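Local coordinates for ankyrin repeat domain-containing protein EMB506, chloroplastic (Arabidopsis thaliana, PDB 6JD6) that is involved in the initial differentiation of the proplastid during embryo development and is required for correct cotyledon and leaf margin development, at residues Thr213-Ala218 and Asn233-Thr238; Asp225-Leu230 and Tyr261-Leu266. All coordinates share one frame; numbering follows the deposited sequence.

In the fold
Interaction 1 lies within the fourth ankyrin repeat, whereas interaction 2 joins its second helix, 224-232, to helix 260-269, which begins in the fifth. Both are partly buried, with inner residues such as L215, A235, T227 and L263 giving way to lysines at the margin. No direct hydrogen bond crosses either one: 213-218 and 233-238 combine apolar overlap with a water bridge, while 225-230 and 261-266 meet by van der Waals contacts alone, methyl groups of L263 and L266 against the T227 side chain and the K228 base. Their centres are about 10 Å apart. Helices 214-220 and 224-232 connect them: A218 packs on T227 and L230, and A235 N probably bonds to L230 O.

Interaction 1 (Thr213-Ala218 and Asn233-Thr238); sequences TPLHIA and NGADKT
L215 lies alongside K237, its CD2 methyl reaching K237 CA at 3.8 Å and also touching CB. With CG anti to the backbone N (chi1 -174°), L215 sends its branched end out from the helix to the loop. Nearer the helix, L215 CB meets A235 CB at 4.3 Å, completing a small apolar patch. K237 contributes only the base of its side chain here; beyond it the extended chain carries NZ away to the carbonyls of L267 and M270. The polar link is indirect: one water accepts from T213 OG1 at 2.8 Å and donates to D236 O at 2.9 Å. T213 is the N-cap of helix 214-220 and forms a capping box with H216. T213 N bonds to H216 ND1 at 3.0 Å, almost straight at 169° and close to the imidazole plane, while H216 N returns a weak bond to T213 OG1. This is the TPLH motif of ankyrin repeats. H216 NE2 bonds to the K245 carbonyl, so the ring is gripped at both nitrogens. In the loop, D236 OD1 accepts from both T238 N, above the carboxylate plane in an Asx turn, and T238 OG1, on its syn side. N205, from the preceding repeat, bonds to G234 O and D236 N. Within the repeat, the contact fastens the start of the first helix to the loop leaving the second; L231 of helix 224-232 and A247 of helix 247-252 also touch L215, and helix 181-187 packs against P214.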
ATOM      1  N   THR A 213       0.573 -10.125  16.858  1.00 32.88           N
ATOM      2  CA  THR A 213       1.394 -11.000  16.024  1.00 31.87           C
ATOM      3  C   THR A 213       0.691 -11.254  14.686  1.00 32.01           C
ATOM      4  O   THR A 213      -0.482 -10.911  14.528  1.00 32.63           O
ATOM      5  CB  THR A 213       1.652 -12.350  16.728  1.00 32.93           C
ATOM      6  OG1 THR A 213       0.421 -13.074  16.835  1.00 34.14           O
ATOM      7  CG2 THR A 213       2.249 -12.139  18.115  1.00 33.75           C
ATOM      8  N   PRO A 214       1.401 -11.850  13.709  1.00 33.25           N
ATOM      9  CA  PRO A 214       0.721 -12.213  12.458  1.00 31.59           C
ATOM     10  C   PRO A 214      -0.494 -13.127  12.661  1.00 30.10           C
ATOM     11  O   PRO A 214      -1.468 -13.006  11.912  1.00 29.78           O
ATOM     12  CB  PRO A 214       1.815 -12.944  11.671  1.00 33.01           C
ATOM     13  CG  PRO A 214       3.074 -12.313  12.142  1.00 35.79           C
ATOM     14  CD  PRO A 214       2.863 -12.033  13.608  1.00 33.61           C
ATOM     15  N   LEU A 215      -0.441 -14.018  13.648  1.00 27.81           N
ATOM     16  CA  LEU A 215      -1.577 -14.889  13.946  1.00 28.60           C
ATOM     17  C   LEU A 215      -2.820 -14.084  14.332  1.00 30.53           C
ATOM     18  O   LEU A 215      -3.926 -14.409  13.906  1.00 32.83           O
ATOM     19  CB  LEU A 215      -1.236 -15.891  15.056  1.00 30.44           C
ATOM     20  CG  LEU A 215      -2.316 -16.944  15.334  1.00 30.50           C
ATOM     21  CD1 LEU A 215      -2.589 -17.759  14.073  1.00 30.31           C
ATOM     22  CD2 LEU A 215      -1.925 -17.867  16.493  1.00 30.76           C
ATOM     23  N   HIS A 216      -2.628 -13.040  15.139  1.00 28.65           N
ATOM     24  CA  HIS A 216      -3.714 -12.128  15.510  1.00 29.28           C
ATOM     25  C   HIS A 216      -4.360 -11.498  14.273  1.00 30.24           C
ATOM     26  O   HIS A 216      -5.585 -11.483  14.134  1.00 29.12           O
ATOM     27  CB  HIS A 216      -3.208 -11.017  16.450  1.00 26.12           C
ATOM     28  CG  HIS A 216      -2.899 -11.485  17.841  1.00 28.59           C
ATOM     29  ND1 HIS A 216      -1.611 -11.577  18.327  1.00 31.18           N
ATOM     30  CD2 HIS A 216      -3.710 -11.877  18.851  1.00 30.11           C
ATOM     31  CE1 HIS A 216      -1.644 -12.011  19.575  1.00 31.65           C
ATOM     32  NE2 HIS A 216      -2.904 -12.203  19.919  1.00 30.38           N
ATOM     33  N   ILE A 217      -3.529 -10.973  13.378  1.00 28.94           N
ATOM     34  CA  ILE A 217      -4.026 -10.338  12.164  1.00 29.14           C
ATOM     35  C   ILE A 217      -4.711 -11.346  11.232  1.00 31.47           C
ATOM     36  O   ILE A 217      -5.731 -11.034  10.616  1.00 32.81           O
ATOM     37  CB  ILE A 217      -2.894  -9.620  11.396  1.00 29.26           C
ATOM     38  CG1 ILE A 217      -2.158  -8.645  12.315  1.00 29.66           C
ATOM     39  CG2 ILE A 217      -3.453  -8.887  10.178  1.00 25.80           C
ATOM     40  CD1 ILE A 217      -0.979  -7.962  11.641  1.00 30.66           C
ATOM     41  N   ALA A 218      -4.149 -12.548  11.133  1.00 31.07           N
ATOM     42  CA  ALA A 218      -4.729 -13.595  10.292  1.00 30.53           C
ATOM     43  C   ALA A 218      -6.154 -13.915  10.726  1.00 31.59           C
ATOM     44  O   ALA A 218      -7.074 -13.966   9.907  1.00 31.04           O
ATOM     45  CB  ALA A 218      -3.864 -14.852  10.328  1.00 30.36           C
ATOM     46  N   ASN A 233       3.586 -23.408  10.753  1.00 41.52           N
ATOM     47  CA  ASN A 233       4.958 -22.916  10.717  1.00 41.83           C
ATOM     48  C   ASN A 233       5.407 -22.247  12.017  1.00 42.64           C
ATOM     49  O   ASN A 233       6.274 -21.373  12.009  1.00 44.64           O
ATOM     50  CB  ASN A 233       5.167 -21.984   9.523  1.00 42.13           C
ATOM     51  CG  ASN A 233       5.288 -22.744   8.215  1.00 47.10           C
ATOM     52  OD1 ASN A 233       4.284 -23.076   7.580  1.00 48.27           O
ATOM     53  ND2 ASN A 233       6.522 -23.045   7.818  1.00 47.08           N
ATOM     54  N   GLY A 234       4.805 -22.658  13.126  1.00 41.48           N
ATOM     55  CA  GLY A 234       5.304 -22.295  14.440  1.00 42.61           C
ATOM     56  C   GLY A 234       4.722 -21.047  15.078  1.00 40.09           C
ATOM     57  O   GLY A 234       5.300 -20.520  16.027  1.00 39.40           O
ATOM     58  N   ALA A 235       3.587 -20.570  14.575  1.00 34.44           N
ATOM     59  CA  ALA A 235       2.912 -19.439  15.209  1.00 38.52           C
ATOM     60  C   ALA A 235       2.460 -19.819  16.618  1.00 39.74           C
ATOM     61  O   ALA A 235       1.938 -20.913  16.837  1.00 42.09           O
ATOM     62  CB  ALA A 235       1.735 -18.970  14.374  1.00 35.76           C
ATOM     63  N   ASP A 236       2.678 -18.910  17.564  1.00 37.92           N
ATOM     64  CA  ASP A 236       2.420 -19.156  18.983  1.00 38.32           C
ATOM     65  C   ASP A 236       1.014 -18.689  19.355  1.00 37.24           C
ATOM     66  O   ASP A 236       0.736 -17.491  19.393  1.00 35.17           O
ATOM     67  CB  ASP A 236       3.484 -18.431  19.822  1.00 37.81           C
ATOM     68  CG  ASP A 236       3.282 -18.589  21.322  1.00 41.62           C
ATOM     69  OD1 ASP A 236       2.395 -19.354  21.757  1.00 42.17           O
ATOM     70  OD2 ASP A 236       4.040 -17.945  22.082  1.00 43.84           O
ATOM     71  N   LYS A 237       0.130 -19.637  19.637  1.00 36.97           N
ATOM     72  CA  LYS A 237      -1.261 -19.301  19.908  1.00 38.23           C
ATOM     73  C   LYS A 237      -1.538 -18.927  21.367  1.00 37.75           C
ATOM     74  O   LYS A 237      -2.676 -18.620  21.716  1.00 36.87           O
ATOM     75  CB  LYS A 237      -2.196 -20.422  19.444  1.00 41.65           C
ATOM     76  CG  LYS A 237      -2.059 -21.728  20.204  1.00 46.02           C
ATOM     77  CD  LYS A 237      -2.870 -22.820  19.515  1.00 50.45           C
ATOM     78  CE  LYS A 237      -2.857 -24.115  20.303  1.00 52.38           C
ATOM     79  NZ  LYS A 237      -3.787 -25.120  19.714  1.00 52.17           N
ATOM     80  N   THR A 238      -0.508 -18.956  22.214  1.00 35.31           N
ATOM     81  CA  THR A 238      -0.647 -18.446  23.578  1.00 37.18           C
ATOM     82  C   THR A 238       0.008 -17.075  23.762  1.00 39.92           C
ATOM     83  O   THR A 238       0.202 -16.624  24.889  1.00 43.47           O
ATOM     84  CB  THR A 238      -0.086 -19.418  24.638  1.00 39.12           C
ATOM     85  OG1 THR A 238       1.315 -19.615  24.422  1.00 43.36           O
ATOM     86  CG2 THR A 238      -0.808 -20.754  24.579  1.00 39.29           C
TER
HETATM   87  O   HOH W   1       1.695 -15.509  17.554  1.00 38.86           O

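Interaction 2 (Asp225-Leu230 and Tyr261-Leu266); sequences DITKIL and YDLVKL. With SO4 (sulfate ion), chain C; SO4 (sulfate ion), chain H.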
ATOM      1  N   ASP A 225      -7.032 -20.289   5.615  1.00 35.67           N
ATOM      2  CA  ASP A 225      -5.802 -20.804   5.007  1.00 39.72           C
ATOM      3  C   ASP A 225      -4.539 -20.201   5.618  1.00 38.74           C
ATOM      4  O   ASP A 225      -3.586 -20.917   5.920  1.00 40.51           O
ATOM      5  CB  ASP A 225      -5.792 -20.570   3.493  1.00 39.44           C
ATOM      6  CG  ASP A 225      -6.697 -21.527   2.751  1.00 47.62           C
ATOM      7  OD1 ASP A 225      -7.118 -22.539   3.352  1.00 50.08           O
ATOM      8  OD2 ASP A 225      -6.979 -21.272   1.561  1.00 52.98           O
ATOM      9  N   ILE A 226      -4.533 -18.884   5.788  1.00 33.92           N
ATOM     10  CA  ILE A 226      -3.361 -18.203   6.329  1.00 35.22           C
ATOM     11  C   ILE A 226      -3.197 -18.449   7.833  1.00 35.84           C
ATOM     12  O   ILE A 226      -2.078 -18.631   8.318  1.00 37.96           O
ATOM     13  CB  ILE A 226      -3.376 -16.700   5.988  1.00 33.59           C
ATOM     14  CG1 ILE A 226      -3.143 -16.519   4.483  1.00 32.95           C
ATOM     15  CG2 ILE A 226      -2.312 -15.951   6.779  1.00 30.81           C
ATOM     16  CD1 ILE A 226      -3.248 -15.087   4.011  1.00 30.67           C
ATOM     17  N   THR A 227      -4.311 -18.479   8.559  1.00 35.35           N
ATOM     18  CA  THR A 227      -4.284 -18.857   9.972  1.00 34.08           C
ATOM     19  C   THR A 227      -3.659 -20.243  10.133  1.00 37.34           C
ATOM     20  O   THR A 227      -2.773 -20.446  10.968  1.00 38.26           O
ATOM     21  CB  THR A 227      -5.698 -18.849  10.598  1.00 33.08           C
ATOM     22  OG1 THR A 227      -6.220 -17.511  10.600  1.00 32.02           O
ATOM     23  CG2 THR A 227      -5.663 -19.373  12.037  1.00 34.11           C
ATOM     24  N   LYS A 228      -4.107 -21.187   9.311  1.00 37.43           N
ATOM     25  CA  LYS A 228      -3.610 -22.558   9.374  1.00 38.96           C
ATOM     26  C   LYS A 228      -2.125 -22.655   9.045  1.00 38.05           C
ATOM     27  O   LYS A 228      -1.376 -23.363   9.717  1.00 35.60           O
ATOM     28  CB  LYS A 228      -4.401 -23.473   8.436  1.00 41.17           C
ATOM     29  CG  LYS A 228      -3.863 -24.897   8.388  1.00 48.30           C
ATOM     30  CD  LYS A 228      -4.808 -25.846   7.665  1.00 52.43           C
ATOM     31  CE  LYS A 228      -4.301 -27.278   7.744  1.00 57.83           C
ATOM     32  NZ  LYS A 228      -5.286 -28.262   7.205  1.00 61.25           N
ATOM     33  N   ILE A 229      -1.696 -21.946   8.009  1.00 38.31           N
ATOM     34  CA  ILE A 229      -0.307 -22.056   7.587  1.00 39.57           C
ATOM     35  C   ILE A 229       0.660 -21.403   8.582  1.00 39.04           C
ATOM     36  O   ILE A 229       1.796 -21.851   8.731  1.00 41.46           O
ATOM     37  CB  ILE A 229      -0.088 -21.559   6.137  1.00 38.72           C
ATOM     38  CG1 ILE A 229       1.069 -22.323   5.494  1.00 46.29           C
ATOM     39  CG2 ILE A 229       0.135 -20.061   6.089  1.00 35.52           C
ATOM     40  CD1 ILE A 229       1.274 -21.989   4.045  1.00 49.54           C
ATOM     41  N   LEU A 230       0.204 -20.362   9.277  1.00 36.64           N
ATOM     42  CA  LEU A 230       0.999 -19.770  10.347  1.00 33.18           C
ATOM     43  C   LEU A 230       1.196 -20.772  11.487  1.00 36.00           C
ATOM     44  O   LEU A 230       2.305 -20.935  11.994  1.00 38.30           O
ATOM     45  CB  LEU A 230       0.343 -18.486  10.866  1.00 31.86           C
ATOM     46  CG  LEU A 230       0.488 -17.251   9.969  1.00 33.40           C
ATOM     47  CD1 LEU A 230      -0.403 -16.102  10.453  1.00 30.09           C
ATOM     48  CD2 LEU A 230       1.945 -16.817   9.909  1.00 33.45           C
ATOM     49  N   TYR A 261     -16.453 -20.177  14.029  1.00 43.08           N
ATOM     50  CA  TYR A 261     -16.294 -21.539  14.516  1.00 44.27           C
ATOM     51  C   TYR A 261     -15.131 -22.262  13.839  1.00 43.23           C
ATOM     52  O   TYR A 261     -14.384 -22.982  14.493  1.00 45.48           O
ATOM     53  CB  TYR A 261     -17.581 -22.352  14.357  1.00 50.09           C
ATOM     54  CG  TYR A 261     -17.444 -23.737  14.942  1.00 57.01           C
ATOM     55  CD1 TYR A 261     -17.471 -23.930  16.315  1.00 59.05           C
ATOM     56  CD2 TYR A 261     -17.258 -24.847  14.127  1.00 60.71           C
ATOM     57  CE1 TYR A 261     -17.331 -25.188  16.863  1.00 62.74           C
ATOM     58  CE2 TYR A 261     -17.121 -26.114  14.668  1.00 62.80           C
ATOM     59  CZ  TYR A 261     -17.157 -26.275  16.037  1.00 65.81           C
ATOM     60  OH  TYR A 261     -17.018 -27.524  16.594  1.00 71.50           O
ATOM     61  N   ASP A 262     -14.985 -22.071  12.532  1.00 40.73           N
ATOM     62  CA  ASP A 262     -13.889 -22.693  11.796  1.00 43.70           C
ATOM     63  C   ASP A 262     -12.540 -22.223  12.318  1.00 42.46           C
ATOM     64  O   ASP A 262     -11.620 -23.024  12.489  1.00 45.84           O
ATOM     65  CB  ASP A 262     -13.994 -22.395  10.299  1.00 45.23           C
ATOM     66  CG  ASP A 262     -15.109 -23.167   9.630  1.00 50.82           C
ATOM     67  OD1 ASP A 262     -15.579 -24.163  10.220  1.00 53.58           O
ATOM     68  OD2 ASP A 262     -15.512 -22.781   8.514  1.00 52.66           O
ATOM     69  N   LEU A 263     -12.429 -20.924  12.568  1.00 36.44           N
ATOM     70  CA  LEU A 263     -11.198 -20.351  13.097  1.00 35.68           C
ATOM     71  C   LEU A 263     -10.887 -20.880  14.501  1.00 36.87           C
ATOM     72  O   LEU A 263      -9.740 -21.225  14.802  1.00 37.79           O
ATOM     73  CB  LEU A 263     -11.271 -18.822  13.084  1.00 33.32           C
ATOM     74  CG  LEU A 263     -11.244 -18.213  11.676  1.00 34.63           C
ATOM     75  CD1 LEU A 263     -11.657 -16.755  11.703  1.00 33.90           C
ATOM     76  CD2 LEU A 263      -9.863 -18.364  11.042  1.00 30.47           C
ATOM     77  N   VAL A 264     -11.910 -20.949  15.349  1.00 37.66           N
ATOM     78  CA  VAL A 264     -11.762 -21.490  16.699  1.00 38.95           C
ATOM     79  C   VAL A 264     -11.258 -22.929  16.641  1.00 42.96           C
ATOM     80  O   VAL A 264     -10.364 -23.323  17.391  1.00 43.49           O
ATOM     81  CB  VAL A 264     -13.099 -21.444  17.474  1.00 41.50           C
ATOM     82  CG1 VAL A 264     -13.068 -22.386  18.681  1.00 42.09           C
ATOM     83  CG2 VAL A 264     -13.413 -20.020  17.906  1.00 38.45           C
ATOM     84  N   LYS A 265     -11.833 -23.703  15.728  1.00 44.74           N
ATOM     85  CA  LYS A 265     -11.451 -25.093  15.533  1.00 47.80           C
ATOM     86  C   LYS A 265      -9.967 -25.215  15.173  1.00 44.00           C
ATOM     87  O   LYS A 265      -9.241 -25.997  15.779  1.00 44.62           O
ATOM     88  CB  LYS A 265     -12.340 -25.722  14.461  1.00 54.73           C
ATOM     89  CG  LYS A 265     -12.120 -27.195  14.220  1.00 63.86           C
ATOM     90  CD  LYS A 265     -13.392 -27.850  13.693  1.00 72.19           C
ATOM     91  CE  LYS A 265     -13.957 -27.095  12.494  1.00 76.53           C
ATOM     92  NZ  LYS A 265     -15.158 -27.773  11.923  1.00 80.63           N
ATOM     93  N   LEU A 266      -9.520 -24.426  14.201  1.00 41.99           N
ATOM     94  CA  LEU A 266      -8.106 -24.370  13.842  1.00 42.36           C
ATOM     95  C   LEU A 266      -7.222 -24.022  15.039  1.00 42.20           C
ATOM     96  O   LEU A 266      -6.147 -24.592  15.216  1.00 42.33           O
ATOM     97  CB  LEU A 266      -7.873 -23.342  12.732  1.00 42.05           C
ATOM     98  CG  LEU A 266      -8.320 -23.725  11.320  1.00 42.93           C
ATOM     99  CD1 LEU A 266      -8.130 -22.554  10.367  1.00 38.59           C
ATOM    100  CD2 LEU A 266      -7.554 -24.947  10.834  1.00 44.51           C
TER
HETATM  101  S   SO4 C 301     -10.500 -18.779   3.723  0.81 46.09           S
HETATM  102  O1  SO4 C 301     -11.493 -19.559   2.989  0.81 49.65           O
HETATM  103  O2  SO4 C 301      -9.224 -19.490   3.731  0.81 40.93           O
HETATM  104  O3  SO4 C 301     -10.313 -17.485   3.076  0.81 50.60           O
HETATM  105  O4  SO4 C 301     -10.984 -18.560   5.084  0.81 42.46           O
HETATM  106  S   SO4 H 306     -19.556 -19.802  11.625  1.00117.97           S
HETATM  107  O1  SO4 H 306     -20.748 -20.605  11.886  1.00120.90           O
HETATM  108  O2  SO4 H 306     -18.420 -20.684  11.359  1.00116.19           O
HETATM  109  O3  SO4 H 306     -19.793 -18.951  10.460  1.00118.75           O
HETATM  110  O4  SO4 H 306     -19.270 -18.969  12.790  1.00115.82           O
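T227 directs its CB toward helix 260-269, where L263 CD2 lies 4.2 Å from that atom. From CB the side chain forks. The OG1 branch stands 3.8 Å from the same L263 CD2 methyl, a van der Waals contact; its hydroxyl hydrogen-bonds the carbonyl of N223, just before the helix begins. The CG2 branch, anti to the backbone N, comes loosely to L266 CD1 at 4.4 Å. The side chains of T227 and L263 cross at about a right angle, with the CD2 methyl of L263 against the hydroxyl branch. L266 spreads across the next turn: while CD1 faces T227, CD2 rests on K228 CB at 4.2 Å. K228 joins in at the base of its side chain, and its extended remainder leads away at the exposed margin. The two segment axes are nearly parallel (6°) and 10.2 Å apart at closest approach, which leaves side chains rather than backbones to make the contact. Sulfates, probably from the crystallisation liquor, sit at the start of each helix: one accepts from D225 N at 3.0 Å and the other receives two weak bonds from Y261 N. A salt bridge from D262 OD2 to R224 NH1 also ties the helix starts together. Such side-by-side packing of equivalent helices is how ankyrin repeats stack. T227 also packs on A218 and V219 of helix 214-220, L263 and V264 pack on helix 247-252, and helix 191-199 of the preceding repeat packs against I226, I229 and L230.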